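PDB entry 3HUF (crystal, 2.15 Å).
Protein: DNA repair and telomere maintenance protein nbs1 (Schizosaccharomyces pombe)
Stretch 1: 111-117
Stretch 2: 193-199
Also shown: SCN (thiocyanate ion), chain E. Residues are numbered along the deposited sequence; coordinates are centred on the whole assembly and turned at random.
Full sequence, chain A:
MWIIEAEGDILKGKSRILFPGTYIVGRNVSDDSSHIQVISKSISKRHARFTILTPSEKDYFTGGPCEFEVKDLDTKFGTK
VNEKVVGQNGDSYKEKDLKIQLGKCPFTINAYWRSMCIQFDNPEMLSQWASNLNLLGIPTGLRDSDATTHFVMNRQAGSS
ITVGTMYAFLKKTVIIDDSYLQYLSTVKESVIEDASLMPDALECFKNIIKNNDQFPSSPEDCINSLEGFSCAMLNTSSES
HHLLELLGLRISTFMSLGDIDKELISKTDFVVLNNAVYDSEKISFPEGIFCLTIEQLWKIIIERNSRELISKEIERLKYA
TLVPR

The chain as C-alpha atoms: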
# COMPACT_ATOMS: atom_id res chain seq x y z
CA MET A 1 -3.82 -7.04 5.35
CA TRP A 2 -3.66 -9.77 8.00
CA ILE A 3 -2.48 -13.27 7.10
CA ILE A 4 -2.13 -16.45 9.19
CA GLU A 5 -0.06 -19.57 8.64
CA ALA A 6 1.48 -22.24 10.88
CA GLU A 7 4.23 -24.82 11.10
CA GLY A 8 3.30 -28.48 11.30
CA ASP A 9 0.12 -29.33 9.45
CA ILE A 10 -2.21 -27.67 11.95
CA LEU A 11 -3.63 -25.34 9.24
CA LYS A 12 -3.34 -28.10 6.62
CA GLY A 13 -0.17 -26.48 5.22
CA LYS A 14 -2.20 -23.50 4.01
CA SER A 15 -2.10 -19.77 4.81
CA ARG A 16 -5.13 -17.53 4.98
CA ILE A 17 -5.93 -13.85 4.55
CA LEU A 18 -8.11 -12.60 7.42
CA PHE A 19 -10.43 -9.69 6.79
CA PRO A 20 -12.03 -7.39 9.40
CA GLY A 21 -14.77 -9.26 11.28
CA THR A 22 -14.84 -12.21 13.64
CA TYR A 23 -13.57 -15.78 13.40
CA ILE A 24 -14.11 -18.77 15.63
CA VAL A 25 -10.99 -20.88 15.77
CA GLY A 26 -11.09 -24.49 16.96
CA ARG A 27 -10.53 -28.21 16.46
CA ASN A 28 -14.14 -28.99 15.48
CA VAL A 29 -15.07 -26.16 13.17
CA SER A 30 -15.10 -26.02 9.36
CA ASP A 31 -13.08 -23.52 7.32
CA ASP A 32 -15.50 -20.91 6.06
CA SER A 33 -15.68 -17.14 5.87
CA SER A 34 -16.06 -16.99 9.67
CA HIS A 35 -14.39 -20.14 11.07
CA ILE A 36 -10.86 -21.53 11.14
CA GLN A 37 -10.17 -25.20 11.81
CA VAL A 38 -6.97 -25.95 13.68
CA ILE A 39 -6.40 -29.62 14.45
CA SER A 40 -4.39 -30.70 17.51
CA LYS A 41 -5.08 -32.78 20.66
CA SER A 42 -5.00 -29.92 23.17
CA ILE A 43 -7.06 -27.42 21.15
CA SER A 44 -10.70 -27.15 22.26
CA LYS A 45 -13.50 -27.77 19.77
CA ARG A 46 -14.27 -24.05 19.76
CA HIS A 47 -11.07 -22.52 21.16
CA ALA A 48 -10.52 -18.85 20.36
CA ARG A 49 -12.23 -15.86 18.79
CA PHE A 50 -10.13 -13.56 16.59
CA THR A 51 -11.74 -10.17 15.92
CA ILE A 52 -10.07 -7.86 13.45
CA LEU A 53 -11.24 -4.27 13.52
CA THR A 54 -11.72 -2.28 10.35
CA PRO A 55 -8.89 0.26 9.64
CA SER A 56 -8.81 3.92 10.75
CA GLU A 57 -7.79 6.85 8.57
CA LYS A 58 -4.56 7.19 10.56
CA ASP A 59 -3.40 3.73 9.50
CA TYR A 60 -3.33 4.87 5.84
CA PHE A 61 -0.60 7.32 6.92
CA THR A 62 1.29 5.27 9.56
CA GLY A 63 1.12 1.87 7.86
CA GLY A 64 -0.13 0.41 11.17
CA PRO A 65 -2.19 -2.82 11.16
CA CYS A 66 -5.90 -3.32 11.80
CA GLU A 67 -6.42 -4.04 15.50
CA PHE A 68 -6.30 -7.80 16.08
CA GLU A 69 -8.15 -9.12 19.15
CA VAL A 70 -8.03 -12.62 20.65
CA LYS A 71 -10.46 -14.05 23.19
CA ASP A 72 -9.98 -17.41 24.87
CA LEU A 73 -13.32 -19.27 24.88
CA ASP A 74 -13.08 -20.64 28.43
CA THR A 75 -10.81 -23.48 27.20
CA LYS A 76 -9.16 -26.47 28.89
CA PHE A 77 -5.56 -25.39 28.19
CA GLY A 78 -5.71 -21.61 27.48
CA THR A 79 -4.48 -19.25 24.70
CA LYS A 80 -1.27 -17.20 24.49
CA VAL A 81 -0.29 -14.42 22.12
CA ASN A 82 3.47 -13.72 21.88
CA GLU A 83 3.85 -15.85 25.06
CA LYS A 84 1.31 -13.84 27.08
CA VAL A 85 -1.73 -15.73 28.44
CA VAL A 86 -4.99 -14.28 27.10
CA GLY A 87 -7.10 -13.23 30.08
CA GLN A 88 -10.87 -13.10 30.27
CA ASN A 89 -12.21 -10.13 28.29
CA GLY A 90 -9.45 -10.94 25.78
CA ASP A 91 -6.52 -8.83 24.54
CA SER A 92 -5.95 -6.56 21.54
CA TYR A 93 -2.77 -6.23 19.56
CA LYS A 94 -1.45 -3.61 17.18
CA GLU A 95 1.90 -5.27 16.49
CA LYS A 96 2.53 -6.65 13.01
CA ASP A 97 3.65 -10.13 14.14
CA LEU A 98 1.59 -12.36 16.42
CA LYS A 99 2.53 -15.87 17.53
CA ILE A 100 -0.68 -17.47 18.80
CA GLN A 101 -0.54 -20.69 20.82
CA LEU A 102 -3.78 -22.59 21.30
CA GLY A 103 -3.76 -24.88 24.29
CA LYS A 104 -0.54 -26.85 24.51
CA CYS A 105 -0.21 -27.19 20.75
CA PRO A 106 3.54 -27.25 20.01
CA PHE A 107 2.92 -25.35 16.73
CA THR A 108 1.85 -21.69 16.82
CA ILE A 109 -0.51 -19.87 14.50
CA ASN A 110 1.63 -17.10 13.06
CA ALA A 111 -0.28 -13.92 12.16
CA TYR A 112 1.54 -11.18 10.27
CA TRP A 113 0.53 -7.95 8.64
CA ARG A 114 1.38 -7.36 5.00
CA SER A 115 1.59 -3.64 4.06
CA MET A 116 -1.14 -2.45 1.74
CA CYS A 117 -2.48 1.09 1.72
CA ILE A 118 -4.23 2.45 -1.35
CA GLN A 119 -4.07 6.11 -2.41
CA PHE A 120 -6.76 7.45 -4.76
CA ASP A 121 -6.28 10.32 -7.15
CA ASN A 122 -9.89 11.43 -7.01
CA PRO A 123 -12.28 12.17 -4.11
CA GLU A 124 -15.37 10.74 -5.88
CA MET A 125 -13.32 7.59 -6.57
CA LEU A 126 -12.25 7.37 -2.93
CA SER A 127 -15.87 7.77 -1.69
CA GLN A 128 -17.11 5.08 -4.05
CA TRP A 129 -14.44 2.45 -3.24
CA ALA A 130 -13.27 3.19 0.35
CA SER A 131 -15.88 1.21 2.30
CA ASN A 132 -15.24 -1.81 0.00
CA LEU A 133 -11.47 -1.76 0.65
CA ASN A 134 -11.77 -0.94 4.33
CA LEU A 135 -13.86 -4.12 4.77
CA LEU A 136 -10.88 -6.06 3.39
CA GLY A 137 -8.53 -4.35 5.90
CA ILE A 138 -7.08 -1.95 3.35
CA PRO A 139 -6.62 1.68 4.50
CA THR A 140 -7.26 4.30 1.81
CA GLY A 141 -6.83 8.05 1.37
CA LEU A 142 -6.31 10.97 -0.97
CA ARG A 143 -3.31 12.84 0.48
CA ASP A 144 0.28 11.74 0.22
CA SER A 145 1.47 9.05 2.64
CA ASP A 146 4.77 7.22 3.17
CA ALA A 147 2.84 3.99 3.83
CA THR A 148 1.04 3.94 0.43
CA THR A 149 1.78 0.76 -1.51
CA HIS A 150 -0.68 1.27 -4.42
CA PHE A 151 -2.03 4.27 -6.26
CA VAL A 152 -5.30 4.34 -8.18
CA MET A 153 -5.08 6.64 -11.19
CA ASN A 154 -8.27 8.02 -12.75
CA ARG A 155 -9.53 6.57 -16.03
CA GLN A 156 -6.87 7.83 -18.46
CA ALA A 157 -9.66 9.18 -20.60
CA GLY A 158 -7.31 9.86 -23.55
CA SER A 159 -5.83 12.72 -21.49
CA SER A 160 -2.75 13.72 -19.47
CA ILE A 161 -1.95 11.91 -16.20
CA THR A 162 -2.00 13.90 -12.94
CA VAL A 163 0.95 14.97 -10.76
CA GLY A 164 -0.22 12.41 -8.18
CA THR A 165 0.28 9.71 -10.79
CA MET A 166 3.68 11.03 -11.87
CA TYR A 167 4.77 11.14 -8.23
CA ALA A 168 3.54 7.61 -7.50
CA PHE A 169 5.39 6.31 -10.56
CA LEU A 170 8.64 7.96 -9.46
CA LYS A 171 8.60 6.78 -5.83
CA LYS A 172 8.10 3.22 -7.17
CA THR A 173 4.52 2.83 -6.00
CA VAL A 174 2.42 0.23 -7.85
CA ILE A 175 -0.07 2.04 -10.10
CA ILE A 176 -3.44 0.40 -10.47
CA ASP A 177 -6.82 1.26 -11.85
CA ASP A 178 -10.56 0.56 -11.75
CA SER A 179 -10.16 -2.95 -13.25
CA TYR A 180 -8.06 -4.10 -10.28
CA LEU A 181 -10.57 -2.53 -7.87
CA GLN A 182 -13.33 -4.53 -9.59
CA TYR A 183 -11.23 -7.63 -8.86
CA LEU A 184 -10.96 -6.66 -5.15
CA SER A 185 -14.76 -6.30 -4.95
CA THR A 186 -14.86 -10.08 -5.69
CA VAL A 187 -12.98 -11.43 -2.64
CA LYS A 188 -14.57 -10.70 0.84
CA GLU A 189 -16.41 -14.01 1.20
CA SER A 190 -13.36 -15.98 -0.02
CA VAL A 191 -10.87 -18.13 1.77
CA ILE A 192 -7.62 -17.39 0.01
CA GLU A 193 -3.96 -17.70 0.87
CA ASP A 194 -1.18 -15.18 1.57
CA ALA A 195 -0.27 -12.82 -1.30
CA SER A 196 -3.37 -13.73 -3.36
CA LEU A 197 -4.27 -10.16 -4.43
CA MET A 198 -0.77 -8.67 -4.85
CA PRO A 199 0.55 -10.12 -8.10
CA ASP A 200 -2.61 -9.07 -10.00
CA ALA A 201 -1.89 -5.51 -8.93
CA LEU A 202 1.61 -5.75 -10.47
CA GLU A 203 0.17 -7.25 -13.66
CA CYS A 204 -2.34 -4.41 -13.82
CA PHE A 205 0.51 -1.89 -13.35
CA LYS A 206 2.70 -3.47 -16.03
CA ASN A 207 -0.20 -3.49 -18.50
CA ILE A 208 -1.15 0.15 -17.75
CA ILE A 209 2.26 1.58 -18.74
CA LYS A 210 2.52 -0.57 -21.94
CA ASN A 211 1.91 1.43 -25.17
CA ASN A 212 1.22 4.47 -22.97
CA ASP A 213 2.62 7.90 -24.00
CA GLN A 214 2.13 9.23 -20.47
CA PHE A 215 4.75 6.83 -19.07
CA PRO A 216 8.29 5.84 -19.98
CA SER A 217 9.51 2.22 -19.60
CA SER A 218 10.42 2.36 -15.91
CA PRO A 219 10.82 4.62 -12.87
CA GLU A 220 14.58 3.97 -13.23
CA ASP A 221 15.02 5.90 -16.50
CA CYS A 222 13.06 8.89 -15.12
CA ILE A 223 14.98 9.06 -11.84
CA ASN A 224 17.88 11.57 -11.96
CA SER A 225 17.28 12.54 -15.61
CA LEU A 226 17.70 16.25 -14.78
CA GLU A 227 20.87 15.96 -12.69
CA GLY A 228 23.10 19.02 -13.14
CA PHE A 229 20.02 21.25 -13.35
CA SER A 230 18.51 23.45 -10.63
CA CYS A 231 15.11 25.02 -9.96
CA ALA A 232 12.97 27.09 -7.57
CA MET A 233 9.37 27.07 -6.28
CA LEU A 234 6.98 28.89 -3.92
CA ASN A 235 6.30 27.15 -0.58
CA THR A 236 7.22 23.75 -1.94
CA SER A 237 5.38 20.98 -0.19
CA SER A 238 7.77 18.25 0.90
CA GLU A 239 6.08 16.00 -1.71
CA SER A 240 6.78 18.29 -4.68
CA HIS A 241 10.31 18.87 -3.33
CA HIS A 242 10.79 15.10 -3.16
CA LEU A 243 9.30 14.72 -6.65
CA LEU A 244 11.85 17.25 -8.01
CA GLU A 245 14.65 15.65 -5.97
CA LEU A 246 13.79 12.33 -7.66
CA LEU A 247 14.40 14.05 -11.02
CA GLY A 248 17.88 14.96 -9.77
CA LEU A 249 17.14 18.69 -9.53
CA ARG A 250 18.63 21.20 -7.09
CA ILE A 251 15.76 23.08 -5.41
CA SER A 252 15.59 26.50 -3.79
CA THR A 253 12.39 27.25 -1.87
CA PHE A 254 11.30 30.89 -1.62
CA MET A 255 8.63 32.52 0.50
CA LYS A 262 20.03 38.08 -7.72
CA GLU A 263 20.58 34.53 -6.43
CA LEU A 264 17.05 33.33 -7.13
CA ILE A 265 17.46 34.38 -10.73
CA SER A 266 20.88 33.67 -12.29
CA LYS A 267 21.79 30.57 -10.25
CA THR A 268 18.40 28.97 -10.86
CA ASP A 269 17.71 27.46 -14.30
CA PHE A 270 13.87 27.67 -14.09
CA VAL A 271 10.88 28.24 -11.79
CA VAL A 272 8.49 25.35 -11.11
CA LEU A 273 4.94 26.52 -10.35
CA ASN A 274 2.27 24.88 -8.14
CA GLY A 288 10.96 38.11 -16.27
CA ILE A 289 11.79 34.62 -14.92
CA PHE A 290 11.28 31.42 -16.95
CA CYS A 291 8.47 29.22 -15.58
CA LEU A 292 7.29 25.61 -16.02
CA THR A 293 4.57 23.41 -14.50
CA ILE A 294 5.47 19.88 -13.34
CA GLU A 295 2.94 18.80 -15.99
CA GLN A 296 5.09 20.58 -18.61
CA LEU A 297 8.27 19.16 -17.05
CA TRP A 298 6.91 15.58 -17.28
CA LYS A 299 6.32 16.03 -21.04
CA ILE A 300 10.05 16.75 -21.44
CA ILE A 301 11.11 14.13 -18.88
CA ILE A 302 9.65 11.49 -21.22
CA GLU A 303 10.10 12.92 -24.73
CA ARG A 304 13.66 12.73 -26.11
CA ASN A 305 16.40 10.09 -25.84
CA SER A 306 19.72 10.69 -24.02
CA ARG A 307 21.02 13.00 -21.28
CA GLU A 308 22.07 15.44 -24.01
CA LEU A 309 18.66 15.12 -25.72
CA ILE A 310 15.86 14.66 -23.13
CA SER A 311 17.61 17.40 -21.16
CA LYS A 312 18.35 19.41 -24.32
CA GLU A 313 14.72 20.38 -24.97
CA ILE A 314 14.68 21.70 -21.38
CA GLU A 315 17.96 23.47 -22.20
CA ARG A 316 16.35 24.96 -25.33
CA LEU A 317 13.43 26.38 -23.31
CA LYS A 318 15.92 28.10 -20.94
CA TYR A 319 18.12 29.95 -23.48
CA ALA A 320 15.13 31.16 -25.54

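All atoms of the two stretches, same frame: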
# COMPACT_ATOMS: atom_id res chain seq x y z
N ALA A 111 0.42 -15.01 12.83
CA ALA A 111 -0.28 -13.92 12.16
C ALA A 111 0.70 -12.78 11.89
O ALA A 111 1.51 -12.42 12.75
CB ALA A 111 -1.48 -13.42 13.00
N TYR A 112 0.68 -12.27 10.67
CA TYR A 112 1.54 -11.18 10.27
C TYR A 112 0.79 -10.24 9.35
O TYR A 112 -0.10 -10.65 8.61
CB TYR A 112 2.85 -11.64 9.61
CG TYR A 112 2.67 -12.67 8.52
CD1 TYR A 112 2.65 -12.29 7.17
CD2 TYR A 112 2.52 -14.02 8.83
CE1 TYR A 112 2.48 -13.23 6.14
CE2 TYR A 112 2.33 -14.97 7.81
CZ TYR A 112 2.33 -14.57 6.47
OH TYR A 112 2.16 -15.51 5.47
N TRP A 113 1.16 -8.98 9.43
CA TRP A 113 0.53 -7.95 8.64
C TRP A 113 1.38 -7.74 7.40
O TRP A 113 2.59 -7.57 7.50
CB TRP A 113 0.46 -6.67 9.49
CG TRP A 113 -0.07 -5.46 8.76
CD1 TRP A 113 0.67 -4.43 8.24
CD2 TRP A 113 -1.44 -5.16 8.51
NE1 TRP A 113 -0.17 -3.51 7.66
CE2 TRP A 113 -1.47 -3.92 7.83
CE3 TRP A 113 -2.65 -5.80 8.80
CZ2 TRP A 113 -2.67 -3.31 7.43
CZ3 TRP A 113 -3.85 -5.20 8.39
CH2 TRP A 113 -3.85 -3.96 7.71
N ARG A 114 0.74 -7.77 6.23
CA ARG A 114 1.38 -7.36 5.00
C ARG A 114 0.93 -5.93 4.70
O ARG A 114 -0.27 -5.66 4.72
CB ARG A 114 0.96 -8.30 3.85
CG ARG A 114 1.72 -8.09 2.52
CD ARG A 114 1.51 -9.27 1.48
NE ARG A 114 2.11 -10.56 1.86
CZ ARG A 114 3.41 -10.83 1.82
NH1 ARG A 114 4.29 -9.89 1.45
NH2 ARG A 114 3.86 -12.04 2.18
N SER A 115 1.88 -5.04 4.41
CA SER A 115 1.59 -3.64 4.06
C SER A 115 0.76 -3.53 2.81
O SER A 115 1.06 -4.14 1.79
CB SER A 115 2.89 -2.87 3.82
OG SER A 115 3.58 -2.68 5.04
N MET A 116 -0.30 -2.73 2.90
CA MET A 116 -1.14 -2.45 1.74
C MET A 116 -2.03 -1.30 2.12
O MET A 116 -2.93 -1.45 2.97
CB MET A 116 -1.98 -3.66 1.35
CG MET A 116 -2.58 -3.54 -0.03
SD MET A 116 -3.56 -4.99 -0.51
CE MET A 116 -3.80 -4.53 -2.23
N CYS A 117 -1.73 -0.14 1.53
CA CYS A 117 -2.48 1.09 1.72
C CYS A 117 -2.65 1.70 0.35
O CYS A 117 -1.67 1.85 -0.38
CB CYS A 117 -1.72 2.09 2.61
SG CYS A 117 -1.61 1.65 4.35
N GLU A 193 -5.24 -17.65 0.23
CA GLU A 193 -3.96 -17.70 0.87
C GLU A 193 -3.17 -16.39 0.75
O GLU A 193 -3.53 -15.51 -0.03
CB GLU A 193 -3.18 -18.86 0.25
CG GLU A 193 -3.85 -20.23 0.48
CD GLU A 193 -2.90 -21.39 0.26
OE1 GLU A 193 -1.99 -21.60 1.09
OE2 GLU A 193 -3.09 -22.12 -0.74
N ASP A 194 -2.12 -16.29 1.55
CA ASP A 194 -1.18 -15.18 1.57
C ASP A 194 -0.79 -14.73 0.15
O ASP A 194 -0.55 -15.55 -0.72
CB ASP A 194 0.07 -15.67 2.30
CG ASP A 194 1.10 -14.58 2.55
OD1 ASP A 194 0.82 -13.39 2.36
OD2 ASP A 194 2.22 -14.93 2.95
N ALA A 195 -0.74 -13.42 -0.05
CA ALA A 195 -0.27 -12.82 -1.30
C ALA A 195 -1.19 -13.04 -2.50
O ALA A 195 -0.77 -12.81 -3.63
CB ALA A 195 1.15 -13.26 -1.62
N SER A 196 -2.43 -13.46 -2.26
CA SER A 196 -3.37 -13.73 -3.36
C SER A 196 -3.77 -12.55 -4.26
O SER A 196 -4.10 -12.76 -5.42
CB SER A 196 -4.64 -14.34 -2.82
OG SER A 196 -4.47 -15.71 -2.65
N LEU A 197 -3.79 -11.35 -3.71
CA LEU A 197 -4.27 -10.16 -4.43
C LEU A 197 -3.15 -9.28 -4.98
O LEU A 197 -3.40 -8.38 -5.80
CB LEU A 197 -5.19 -9.33 -3.50
CG LEU A 197 -6.26 -10.10 -2.71
CD1 LEU A 197 -6.95 -9.23 -1.64
CD2 LEU A 197 -7.27 -10.73 -3.64
N MET A 198 -1.92 -9.53 -4.54
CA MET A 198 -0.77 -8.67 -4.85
C MET A 198 -0.20 -8.79 -6.25
O MET A 198 0.11 -7.76 -6.86
CB MET A 198 0.40 -8.89 -3.87
CG MET A 198 0.19 -8.51 -2.45
SD MET A 198 -0.57 -6.89 -2.17
CE MET A 198 0.07 -6.54 -0.53
N PRO A 199 0.02 -10.03 -6.75
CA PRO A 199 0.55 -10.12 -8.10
C PRO A 199 -0.37 -9.56 -9.19
O PRO A 199 0.12 -9.15 -10.22
CB PRO A 199 0.74 -11.64 -8.29
CG PRO A 199 0.87 -12.18 -6.92
CD PRO A 199 -0.11 -11.37 -6.16
S SCN E . -1.84 -10.44 1.59
C SCN E . -2.51 -10.12 -0.01
N SCN E . -2.87 -10.20 -1.13

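The contact between the two stretches is small, burying 330 Å² in total, and is made almost entirely by side chains: the backbones stay well apart, with the CA atoms of Arg 114 and Ala 195 8.5 Å from each other. Its polar half centres on the carboxylate of Asp 194, whose two oxygens serve two residues of the first stretch. Tyr 112 OH donates a short hydrogen bond of 2.6 Å to Asp 194 OD2. The CA-to-CB bond of Tyr 112 points sideways, but with chi1 in the p well the long ring carries its hydroxyl over to the carboxylate, whose OD2 lies at the ring edge, near its plane. Tyrosine suits this place because its reach ends in a donor.

Arg 114 adds a salt bridge, in which Arg 114 NE donates to Asp 194 OD1 at 3.2 Å with an angle of 154°. Arg 114 NH2 supports it with two weak hydrogen bonds, at 3.3 Å to Asp 194 OD1 and 3.4 Å to Asp 194 OD2. The carboxylate is thus approached along the edge of the guanidinium and compensates its charge, while OD2 is shared between the tyrosine hydroxyl and NH2. The CA-to-CB bond of Asp 194, with chi1 in the t well, points toward the first stretch, and its short side chain holds both acceptors close to the backbone of the turn.

That turn, a type II beta turn from Glu 193 to Ser 196, is secured at Glu 193 O, which accepts a hydrogen bond from Ser 196 OG at 2.8 Å and a weak one from Ser 196 N at 3.2 Å.

The apolar half is formed by methionines. The CA-to-CB bonds of Met 116 and Met 198 each point toward the other stretch, and their sulfurs, Met 116 SD and Met 198 SD, meet at 3.9 Å. The methyl of Met 198 reaches further along the first stretch, with Met 198 CE 3.5 Å from Ser 115 O and 3.7 Å from Arg 114 CD. It therefore packs against the aliphatic part of the arginine whose charged end pairs with Asp 194. Long, unbranched side chains suit this gap, since the CA atoms of Met 116 and Met 198 are 9.1 Å apart.

A thiocyanate ion, probably from the crystallisation liquor, also touches both stretches. Its nitrogen accepts a hydrogen bond from Leu 197 N at 3.0 Å, satisfying that amide, and its sulfur lies 3.6 Å from Arg 114 CD.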